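Long-range contacts in endoglucanase A (Clostridium longisporum, PDB 6Q1I), which hydrolyses internal beta-1,4-glucosidic linkages in barley beta-glucan, lichenan and carboxymethylcellulose, and also attacks xylan, this chain being its glycoside hydrolase family 5 catalytic domain: residues A[56-61]-A[103-108]; A[69-74]-A[109-114]; A[204-209]-A[219-224]; A[229-234]-A[276-281]. All coordinates share one frame; numbering follows the deposited sequence.

Contact 1 (A[56-61]-A[103-108])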
# COMPACT_ATOMS: atom_id res chain seq x y z
N THR A 56 14.36 -11.13 -3.03
CA THR A 56 14.43 -10.41 -1.77
C THR A 56 15.20 -11.22 -0.73
O THR A 56 15.00 -12.43 -0.60
CB THR A 56 13.01 -10.14 -1.26
OG1 THR A 56 12.22 -9.53 -2.29
CG2 THR A 56 13.02 -9.21 -0.06
N THR A 57 16.05 -10.54 0.03
CA THR A 57 16.80 -11.16 1.12
C THR A 57 16.48 -10.47 2.44
O THR A 57 16.02 -9.33 2.48
CB THR A 57 18.30 -11.08 0.89
OG1 THR A 57 18.66 -9.70 0.94
CG2 THR A 57 18.71 -11.70 -0.44
N LYS A 58 16.74 -11.18 3.54
CA LYS A 58 16.54 -10.56 4.84
C LYS A 58 17.46 -9.36 5.02
O LYS A 58 17.09 -8.39 5.69
CB LYS A 58 16.71 -11.57 5.97
CG LYS A 58 16.28 -10.99 7.32
CD LYS A 58 16.19 -12.03 8.42
CE LYS A 58 15.73 -11.42 9.73
NZ LYS A 58 16.71 -10.46 10.30
N ALA A 59 18.65 -9.39 4.43
CA ALA A 59 19.57 -8.26 4.54
C ALA A 59 18.96 -6.98 3.98
O ALA A 59 19.23 -5.89 4.50
CB ALA A 59 20.89 -8.58 3.85
N MET A 60 18.14 -7.08 2.93
CA MET A 60 17.47 -5.88 2.42
C MET A 60 16.49 -5.34 3.45
O MET A 60 16.43 -4.13 3.70
CB MET A 60 16.72 -6.20 1.14
CG MET A 60 17.59 -6.62 -0.01
SD MET A 60 16.59 -7.28 -1.36
CE MET A 60 17.86 -8.03 -2.37
N ILE A 61 15.71 -6.23 4.06
CA ILE A 61 14.75 -5.84 5.08
C ILE A 61 15.46 -5.24 6.29
O ILE A 61 15.02 -4.23 6.85
CB ILE A 61 13.88 -7.05 5.46
CG1 ILE A 61 13.15 -7.61 4.23
CG2 ILE A 61 12.89 -6.68 6.58
CD1 ILE A 61 12.33 -6.60 3.45
N CYS A 103 10.33 -9.50 7.86
CA CYS A 103 9.90 -8.21 8.39
C CYS A 103 9.42 -8.33 9.83
O CYS A 103 9.78 -7.51 10.68
CB CYS A 103 8.77 -7.67 7.51
SG CYS A 103 9.22 -7.38 5.77
N ILE A 104 8.58 -9.33 10.11
CA ILE A 104 8.06 -9.52 11.46
C ILE A 104 9.20 -9.80 12.43
O ILE A 104 9.24 -9.28 13.54
CB ILE A 104 6.99 -10.62 11.50
CG1 ILE A 104 5.76 -10.24 10.67
CG2 ILE A 104 6.60 -10.96 12.95
CD1 ILE A 104 4.88 -9.16 11.25
N ALA A 105 10.16 -10.64 12.01
CA ALA A 105 11.33 -10.91 12.83
C ALA A 105 12.08 -9.63 13.19
O ALA A 105 12.62 -9.52 14.29
CB ALA A 105 12.28 -11.87 12.08
N ASP A 106 12.10 -8.66 12.28
CA ASP A 106 12.78 -7.39 12.50
C ASP A 106 11.94 -6.38 13.28
O ASP A 106 12.30 -5.20 13.32
CB ASP A 106 13.23 -6.79 11.16
CG ASP A 106 14.51 -7.40 10.65
OD1 ASP A 106 15.04 -8.34 11.29
OD2 ASP A 106 14.98 -6.94 9.59
N ASP A 107 10.84 -6.82 13.88
CA ASP A 107 10.01 -5.96 14.73
C ASP A 107 9.31 -4.86 13.96
O ASP A 107 9.00 -3.80 14.51
CB ASP A 107 10.81 -5.39 15.91
CG ASP A 107 9.93 -4.93 17.05
OD1 ASP A 107 8.85 -5.52 17.21
OD2 ASP A 107 10.33 -3.99 17.78
N LEU A 108 9.02 -5.09 12.68
CA LEU A 108 8.29 -4.15 11.85
C LEU A 108 6.80 -4.45 11.87
O LEU A 108 6.39 -5.61 12.03
CB LEU A 108 8.79 -4.24 10.41
CG LEU A 108 10.25 -3.82 10.19
CD1 LEU A 108 10.76 -4.33 8.87
CD2 LEU A 108 10.38 -2.30 10.25
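Lys-58 reaches from the first turn of helix 58-67 to Asp-106, just past the end of helix 90-105. From CB the chain leaves with CG anti to the backbone N (chi1 -171°) and runs extended through CD to CE, where a last bend (chi4 -66°) turns the ammonium group to its partner. Lys-58 CE passes Ala-105 CB at 4.2 Å, a small residue fitting beside the lysine chain, and lies 3.5 Å from Asp-106 OD1. At the tip, Lys-58 NZ forms a salt bridge with Asp-106 OD1 at 2.9 Å, on the syn side and 21° out of the carboxylate plane. NZ has a second acid in Asp-62, whose carboxylate lies close to Asp-106 OD2; the lysine probably eases that repulsion.

Helices 58-67 and 90-105 are neighbouring outer helices of a (beta/alpha)8 barrel. Thr-57 and Met-60 form a capping box at the start of one, and Asp-107, with positive phi, closes the other in a Schellman motif.

Deeper in, the branch methyl CG2 of Ile-61 touches Cys-103 SG at 3.8 Å and Leu-108 CD1 at 3.9 Å. Ile-61, Cys-103 and Leu-108 all touch the apolar side chain of Ile-72 in strand 71-74.

Contact 2 (A[69-74]-A[109-114])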
# COMPACT_ATOMS: atom_id res chain seq x y z
N PHE A 69 12.71 3.07 9.48
CA PHE A 69 11.33 2.80 9.09
C PHE A 69 10.72 1.81 10.09
O PHE A 69 11.39 0.88 10.54
CB PHE A 69 11.30 2.19 7.69
CG PHE A 69 11.79 3.13 6.60
CD1 PHE A 69 13.10 3.10 6.17
CD2 PHE A 69 10.92 4.02 6.01
CE1 PHE A 69 13.54 3.95 5.19
CE2 PHE A 69 11.36 4.87 5.01
CZ PHE A 69 12.67 4.84 4.60
N LYS A 70 9.44 2.00 10.40
CA LYS A 70 8.77 1.13 11.37
C LYS A 70 7.77 0.17 10.74
O LYS A 70 7.30 -0.74 11.42
CB LYS A 70 8.09 1.97 12.46
CG LYS A 70 9.09 2.54 13.47
CD LYS A 70 8.39 3.26 14.61
CE LYS A 70 7.71 2.29 15.57
NZ LYS A 70 7.02 3.01 16.69
N THR A 71 7.43 0.38 9.47
CA THR A 71 6.45 -0.43 8.75
C THR A 71 7.01 -0.79 7.38
O THR A 71 7.63 0.05 6.72
CB THR A 71 5.15 0.38 8.56
OG1 THR A 71 4.57 0.66 9.84
CG2 THR A 71 4.12 -0.36 7.73
N ILE A 72 6.76 -2.03 6.94
CA ILE A 72 6.96 -2.41 5.55
C ILE A 72 5.63 -2.91 4.99
O ILE A 72 4.95 -3.74 5.62
CB ILE A 72 8.08 -3.46 5.38
CG1 ILE A 72 9.43 -2.78 5.65
CG2 ILE A 72 8.03 -4.07 3.99
CD1 ILE A 72 10.64 -3.67 5.41
N ARG A 73 5.25 -2.38 3.84
CA ARG A 73 4.13 -2.91 3.07
C ARG A 73 4.68 -3.88 2.04
O ARG A 73 5.67 -3.58 1.35
CB ARG A 73 3.34 -1.78 2.42
CG ARG A 73 2.12 -2.19 1.60
CD ARG A 73 1.23 -1.02 1.39
NE ARG A 73 0.06 -1.14 0.52
CZ ARG A 73 0.01 -0.80 -0.76
NH1 ARG A 73 1.11 -0.46 -1.42
NH2 ARG A 73 -1.15 -0.82 -1.40
N ILE A 74 4.09 -5.08 2.00
CA ILE A 74 4.46 -6.14 1.07
C ILE A 74 3.33 -6.24 0.05
O ILE A 74 2.41 -7.07 0.21
CB ILE A 74 4.71 -7.47 1.80
CG1 ILE A 74 5.77 -7.29 2.89
CG2 ILE A 74 5.12 -8.57 0.81
CD1 ILE A 74 5.98 -8.53 3.75
N TYR A 109 5.99 -3.40 11.71
CA TYR A 109 4.62 -3.60 11.25
C TYR A 109 4.67 -4.00 9.79
O TYR A 109 5.52 -3.51 9.03
CB TYR A 109 3.78 -2.32 11.43
CG TYR A 109 3.62 -1.97 12.88
CD1 TYR A 109 4.54 -1.13 13.51
CD2 TYR A 109 2.61 -2.52 13.65
CE1 TYR A 109 4.44 -0.86 14.86
CE2 TYR A 109 2.51 -2.25 14.99
CZ TYR A 109 3.42 -1.42 15.60
OH TYR A 109 3.31 -1.16 16.95
N VAL A 110 3.79 -4.90 9.39
CA VAL A 110 3.73 -5.40 8.02
C VAL A 110 2.31 -5.24 7.51
O VAL A 110 1.36 -5.67 8.17
CB VAL A 110 4.16 -6.88 7.95
CG1 VAL A 110 3.94 -7.43 6.56
CG2 VAL A 110 5.61 -7.01 8.38
N ILE A 111 2.17 -4.63 6.34
CA ILE A 111 0.89 -4.57 5.64
C ILE A 111 0.97 -5.56 4.48
O ILE A 111 1.80 -5.40 3.58
CB ILE A 111 0.62 -3.15 5.09
CG1 ILE A 111 0.57 -2.11 6.20
CG2 ILE A 111 -0.67 -3.17 4.28
CD1 ILE A 111 0.71 -0.67 5.69
N LEU A 112 0.10 -6.57 4.51
CA LEU A 112 -0.00 -7.57 3.45
C LEU A 112 -1.33 -7.34 2.73
O LEU A 112 -2.39 -7.41 3.37
CB LEU A 112 0.05 -8.97 4.04
CG LEU A 112 -0.00 -10.11 3.02
CD1 LEU A 112 1.26 -10.11 2.14
CD2 LEU A 112 -0.18 -11.46 3.72
N ASN A 113 -1.29 -7.09 1.43
CA ASN A 113 -2.49 -6.75 0.67
C ASN A 113 -2.77 -7.78 -0.42
O ASN A 113 -2.10 -8.81 -0.52
CB ASN A 113 -2.40 -5.33 0.10
CG ASN A 113 -1.53 -5.21 -1.12
OD1 ASN A 113 -0.93 -6.19 -1.59
ND2 ASN A 113 -1.44 -3.99 -1.67
N THR A 114 -3.83 -7.52 -1.20
CA THR A 114 -3.88 -7.93 -2.60
C THR A 114 -3.58 -6.69 -3.43
O THR A 114 -3.92 -5.56 -3.04
CB THR A 114 -5.23 -8.55 -3.01
OG1 THR A 114 -6.24 -7.54 -3.14
CG2 THR A 114 -5.67 -9.63 -2.05
O HOH W 1 5.81 0.22 17.91
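Thr-71 pairs with Tyr-109, Ile-72 with Val-110 and Arg-73 with Ile-111 in parallel register, joining the two strands of a beta-alpha-beta unit whose connecting helix is 90-105, one step of the closed TIM barrel. Four backbone bonds stitch the strands together, from Tyr-109 N to Lys-70 O (3.0 Å) up to Ile-74 N with Ile-111 O (2.8 Å), the latter the straightest, with an N-H...O angle of 168°.

Thr-71, Tyr-109, Arg-73 and Ile-111 project to one face of the sheet. Thr-71 sets OG1 anti to its carbonyl carbon (chi1 -64°), close to Tyr-109 CB at 3.5 Å; this hydroxyl is bonded to Met-21 O. The other branch, CG2, meets Ile-111 CD1 at 4.0 Å, so the beta-branched residue serves both a polar and an apolar neighbour. The hydroxyl of Tyr-109 bonds to Arg-12 and to a water in the ring plane, which Lys-70 NZ weakly shares.

Arg-73 runs its chain extended from CG to NE, CG resting 3.9 Å from Ile-111 CB. Its guanidinium, buried deep in the barrel, is satisfied by Glu-156 in a salt bridge and by Asn-26, Asn-159 and Gln-284, the altered residue at the site assigned by similarity to the nucleophile. Asn-113, its oxygen bonded to Thr-76 N and its amide nitrogen to His-115, turns CG between backbone N and carbonyl carbon (chi1 77°). That brings ND2 over one face of the guanidinium, 3.2 Å from Arg-73 NH2: two donors, with no hydrogen bond between them.

Contact 3 (A[204-209]-A[219-224])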
# COMPACT_ATOMS: atom_id res chain seq x y z
N VAL A 204 -7.52 -4.25 9.76
CA VAL A 204 -7.73 -4.45 8.33
C VAL A 204 -7.87 -3.09 7.65
O VAL A 204 -8.82 -2.35 7.94
CB VAL A 204 -8.94 -5.34 8.03
CG1 VAL A 204 -9.15 -5.47 6.52
CG2 VAL A 204 -8.78 -6.72 8.66
N MET A 205 -6.93 -2.77 6.77
CA MET A 205 -7.00 -1.62 5.89
C MET A 205 -7.86 -1.94 4.67
O MET A 205 -7.86 -3.07 4.17
CB MET A 205 -5.60 -1.26 5.40
CG MET A 205 -4.73 -0.62 6.45
SD MET A 205 -2.98 -0.44 6.02
CE MET A 205 -3.10 0.48 4.51
N MET A 206 -8.59 -0.93 4.19
CA MET A 206 -9.36 -1.09 2.96
C MET A 206 -9.42 0.26 2.26
O MET A 206 -9.54 1.29 2.93
CB MET A 206 -10.77 -1.60 3.22
CG MET A 206 -11.57 -0.83 4.24
SD MET A 206 -13.11 -1.64 4.69
CE MET A 206 -12.55 -3.23 5.15
N PRO A 207 -9.31 0.27 0.93
CA PRO A 207 -9.17 1.54 0.21
C PRO A 207 -10.49 2.15 -0.24
O PRO A 207 -11.52 1.49 -0.38
CB PRO A 207 -8.36 1.13 -1.03
CG PRO A 207 -8.83 -0.27 -1.30
CD PRO A 207 -9.03 -0.88 0.06
N THR A 208 -10.41 3.46 -0.49
CA THR A 208 -11.37 4.13 -1.34
C THR A 208 -11.21 3.62 -2.78
O THR A 208 -10.26 2.91 -3.12
CB THR A 208 -11.09 5.62 -1.34
OG1 THR A 208 -9.74 5.80 -1.78
CG2 THR A 208 -11.26 6.24 0.04
N TYR A 209 -12.15 4.01 -3.65
CA TYR A 209 -11.99 3.75 -5.07
C TYR A 209 -10.66 4.32 -5.54
O TYR A 209 -10.33 5.49 -5.29
CB TYR A 209 -13.16 4.39 -5.84
CG TYR A 209 -13.11 4.26 -7.35
CD1 TYR A 209 -13.88 3.31 -8.02
CD2 TYR A 209 -12.31 5.09 -8.11
CE1 TYR A 209 -13.84 3.20 -9.40
CE2 TYR A 209 -12.25 4.98 -9.49
CZ TYR A 209 -13.03 4.04 -10.13
OH TYR A 209 -12.99 3.92 -11.51
N ASN A 219 -15.50 10.58 0.42
CA ASN A 219 -16.83 10.75 0.99
C ASN A 219 -17.66 9.49 0.85
O ASN A 219 -18.45 9.18 1.75
CB ASN A 219 -17.54 11.94 0.36
CG ASN A 219 -16.97 13.26 0.82
OD1 ASN A 219 -16.23 13.34 1.80
ND2 ASN A 219 -17.32 14.32 0.11
N ASP A 220 -17.48 8.73 -0.24
CA ASP A 220 -18.28 7.53 -0.46
C ASP A 220 -17.71 6.29 0.23
O ASP A 220 -18.32 5.23 0.15
CB ASP A 220 -18.46 7.26 -1.96
CG ASP A 220 -19.70 7.94 -2.53
OD1 ASP A 220 -20.49 8.53 -1.77
OD2 ASP A 220 -19.88 7.87 -3.76
N PHE A 221 -16.58 6.42 0.93
CA PHE A 221 -16.02 5.29 1.67
C PHE A 221 -16.99 4.86 2.76
O PHE A 221 -17.43 5.67 3.58
CB PHE A 221 -14.70 5.73 2.30
CG PHE A 221 -13.98 4.64 3.06
CD1 PHE A 221 -13.16 3.75 2.40
CD2 PHE A 221 -14.09 4.54 4.43
CE1 PHE A 221 -12.48 2.76 3.10
CE2 PHE A 221 -13.41 3.56 5.13
CZ PHE A 221 -12.60 2.67 4.46
N LYS A 222 -17.30 3.56 2.80
CA LYS A 222 -18.22 3.02 3.79
C LYS A 222 -17.46 2.10 4.74
O LYS A 222 -16.77 1.18 4.30
CB LYS A 222 -19.36 2.24 3.13
CG LYS A 222 -20.45 1.81 4.11
CD LYS A 222 -21.63 1.19 3.40
CE LYS A 222 -22.71 0.77 4.41
NZ LYS A 222 -23.81 -0.02 3.77
N VAL A 223 -17.60 2.35 6.04
CA VAL A 223 -16.99 1.52 7.07
C VAL A 223 -17.97 0.40 7.41
O VAL A 223 -19.10 0.69 7.84
CB VAL A 223 -16.68 2.36 8.32
CG1 VAL A 223 -15.99 1.50 9.39
CG2 VAL A 223 -15.83 3.58 7.97
N PRO A 224 -17.60 -0.87 7.23
CA PRO A 224 -18.45 -1.96 7.70
C PRO A 224 -18.64 -1.91 9.21
O PRO A 224 -17.95 -1.20 9.94
CB PRO A 224 -17.68 -3.22 7.30
CG PRO A 224 -16.73 -2.78 6.24
CD PRO A 224 -16.38 -1.37 6.57
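A Met-aromatic contact between Met-206 and Phe-221 is part of the packing of the link between two successive barrel strands, 204-208 and 229-234, against the first of them. Phe-221 lies just beyond the short helix 215-219 and sends its ring toward the strand, CG anti to the backbone N (chi1 -178°). The ring presents its edge to the strand backbone: Phe-221 CE1 lies 3.3 Å from Met-206 O, near the ring plane, and Pro-207 O is also at this edge. An aromatic C-H edge, slightly positive, is well matched to carbonyl oxygens.

The side chains of Met-206 and Phe-221 cross at about a right angle, and Met-206 CG touches Phe-221 CZ at 3.7 Å. The sulfur approaches obliquely, Met-206 SD lying 5.4 Å from the ring centroid of Phe-221. It continues tip to tip toward Pro-224, where Met-206 SD and Pro-224 CD are 3.8 Å apart. A flexible, unbranched thioether can thus serve two partners, and the proline meets it with its CD and CG methylenes. Thr-208 adds its methyl, CG2 being 3.9 Å from Phe-221 CD1, while its hydroxyl bonds to Ser-212 O.

On the barrel exterior, Phe-221 meets Phe-273 of helix 256-275 edge to face and touches Ala-231 of strand 229-234. Met-206 also packs on Val-229 of that strand and on Asn-185 of helix 175-194, placing the contact between two outer helices and the barrel wall.

Contact 4 (A[229-234]-A[276-281])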
# COMPACT_ATOMS: atom_id res chain seq x y z
N VAL A 229 -11.17 -1.39 11.56
CA VAL A 229 -10.95 -1.01 10.17
C VAL A 229 -10.07 0.23 10.11
O VAL A 229 -10.18 1.14 10.95
CB VAL A 229 -12.30 -0.77 9.46
CG1 VAL A 229 -12.10 -0.11 8.09
CG2 VAL A 229 -13.06 -2.08 9.34
N ILE A 230 -9.22 0.29 9.09
CA ILE A 230 -8.40 1.45 8.76
C ILE A 230 -8.67 1.81 7.31
O ILE A 230 -8.71 0.93 6.45
CB ILE A 230 -6.90 1.09 8.92
CG1 ILE A 230 -6.57 0.61 10.33
CG2 ILE A 230 -6.02 2.29 8.52
CD1 ILE A 230 -5.19 -0.06 10.44
N ALA A 231 -8.86 3.10 7.03
CA ALA A 231 -8.96 3.54 5.64
C ALA A 231 -7.57 3.61 5.00
O ALA A 231 -6.61 4.07 5.63
CB ALA A 231 -9.61 4.92 5.59
N SER A 232 -7.49 3.21 3.73
CA SER A 232 -6.27 3.28 2.93
C SER A 232 -6.44 4.29 1.80
O SER A 232 -7.36 4.16 0.99
CB SER A 232 -5.96 1.91 2.32
OG SER A 232 -4.89 1.99 1.40
N VAL A 233 -5.54 5.26 1.72
CA VAL A 233 -5.41 6.12 0.55
C VAL A 233 -3.96 6.14 0.11
O VAL A 233 -3.04 5.88 0.89
CB VAL A 233 -5.94 7.56 0.76
CG1 VAL A 233 -7.41 7.56 1.09
CG2 VAL A 233 -5.15 8.28 1.84
N HIS A 234 -3.76 6.43 -1.18
CA HIS A 234 -2.44 6.67 -1.76
C HIS A 234 -2.41 8.12 -2.20
O HIS A 234 -3.39 8.64 -2.73
CB HIS A 234 -2.20 5.72 -2.93
CG HIS A 234 -2.24 4.29 -2.54
ND1 HIS A 234 -2.29 3.26 -3.45
CD2 HIS A 234 -2.25 3.70 -1.31
CE1 HIS A 234 -2.35 2.11 -2.81
NE2 HIS A 234 -2.32 2.35 -1.51
N LYS A 276 -15.86 9.58 10.10
CA LYS A 276 -16.41 8.26 9.83
C LYS A 276 -16.02 7.21 10.86
O LYS A 276 -16.44 6.05 10.73
CB LYS A 276 -15.95 7.79 8.44
CG LYS A 276 -16.54 8.60 7.30
CD LYS A 276 -15.90 8.24 5.95
CE LYS A 276 -16.51 9.03 4.81
NZ LYS A 276 -17.75 8.37 4.34
N GLY A 277 -15.25 7.57 11.87
CA GLY A 277 -14.91 6.66 12.95
C GLY A 277 -13.69 5.78 12.75
O GLY A 277 -13.51 4.83 13.52
N VAL A 278 -12.84 6.07 11.76
CA VAL A 278 -11.67 5.23 11.50
C VAL A 278 -10.39 6.02 11.34
O VAL A 278 -10.41 7.18 10.88
CB VAL A 278 -11.87 4.32 10.26
CG1 VAL A 278 -13.01 3.35 10.49
CG2 VAL A 278 -12.06 5.14 8.98
N PRO A 279 -9.24 5.42 11.65
CA PRO A 279 -7.96 6.01 11.28
C PRO A 279 -7.70 5.83 9.79
O PRO A 279 -8.43 5.13 9.08
CB PRO A 279 -6.94 5.23 12.11
CG PRO A 279 -7.63 3.95 12.47
CD PRO A 279 -9.10 4.11 12.31
N VAL A 280 -6.63 6.48 9.32
CA VAL A 280 -6.22 6.43 7.92
C VAL A 280 -4.71 6.19 7.84
O VAL A 280 -3.94 6.73 8.63
CB VAL A 280 -6.65 7.70 7.15
CG1 VAL A 280 -6.11 8.97 7.79
CG2 VAL A 280 -6.26 7.61 5.68
N VAL A 281 -4.31 5.36 6.88
CA VAL A 281 -2.91 5.13 6.54
C VAL A 281 -2.72 5.52 5.09
O VAL A 281 -3.49 5.11 4.22
CB VAL A 281 -2.52 3.65 6.75
CG1 VAL A 281 -1.20 3.32 6.07
CG2 VAL A 281 -2.48 3.30 8.24
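The Pro-279 ring meets Ile-230 through its CG, Pro-279 CG lying 4.1 Å from Ile-230 CG1 as the side chains cross at about a right angle, and Pro-279 CD lies 3.4 Å from Val-229 O. Lacking an N-H, this proline fits the start of the ladder, where it acts through its oxygen: Ala-231 N approaches Pro-279 O at 2.9 Å, tilted 19° from the carbonyl plane. Val-281 N meets Ala-231 O at 2.9 Å almost head-on, with a C=O...N angle of 174°, and Val-233 N then reaches Val-281 O at 3.2 Å.

On the face of the sheet carrying Ala-231 and Val-280, small and branched groups fit together. Val-280 CG2, anti to the backbone N, touches Val-233 CG2 at 4.1 Å, and Ala-231 CB sits 4.2 Å from Val-278 CG2. Phe-273 of helix 256-275 touches all four residues, the small Ala-231 methyl fitting against it. On the Ser-232 and Val-281 side, Ile-230 CG2 meets Val-281 CG2 at 3.7 Å, with Met-205 against both side chains.

Such parallel pairing, one face under a helix and the other in the barrel interior, is typical of a TIM barrel; strand 280-285 carries Gln-284, the altered residue at the probable nucleophile position.

In the fold
All four contacts belong to one family 5 catalytic barrel of eight parallel strands. Contacts 1 and 2 interleave along the chain and touch, their centres 11 Å apart: the first joins helices 58-67 and 90-105 at the periphery, the second the strands 71-74 and 109-113 that they accompany. Contacts 3 and 4 follow in series, their centres 7 Å apart; their strands 204-208 and 229-234 are neighbours in the sheet, and Lys-276 of contact 4 probably bonds to the carbonyl oxygens of Asn-219 and Phe-221. Across the interior, Ile-111 packs on Met-205 and Arg-73 on His-234. Contacts 2 and 4 thus join strands whose inward residues lie by the probable catalytic positions, while contact 1 packs outer helices.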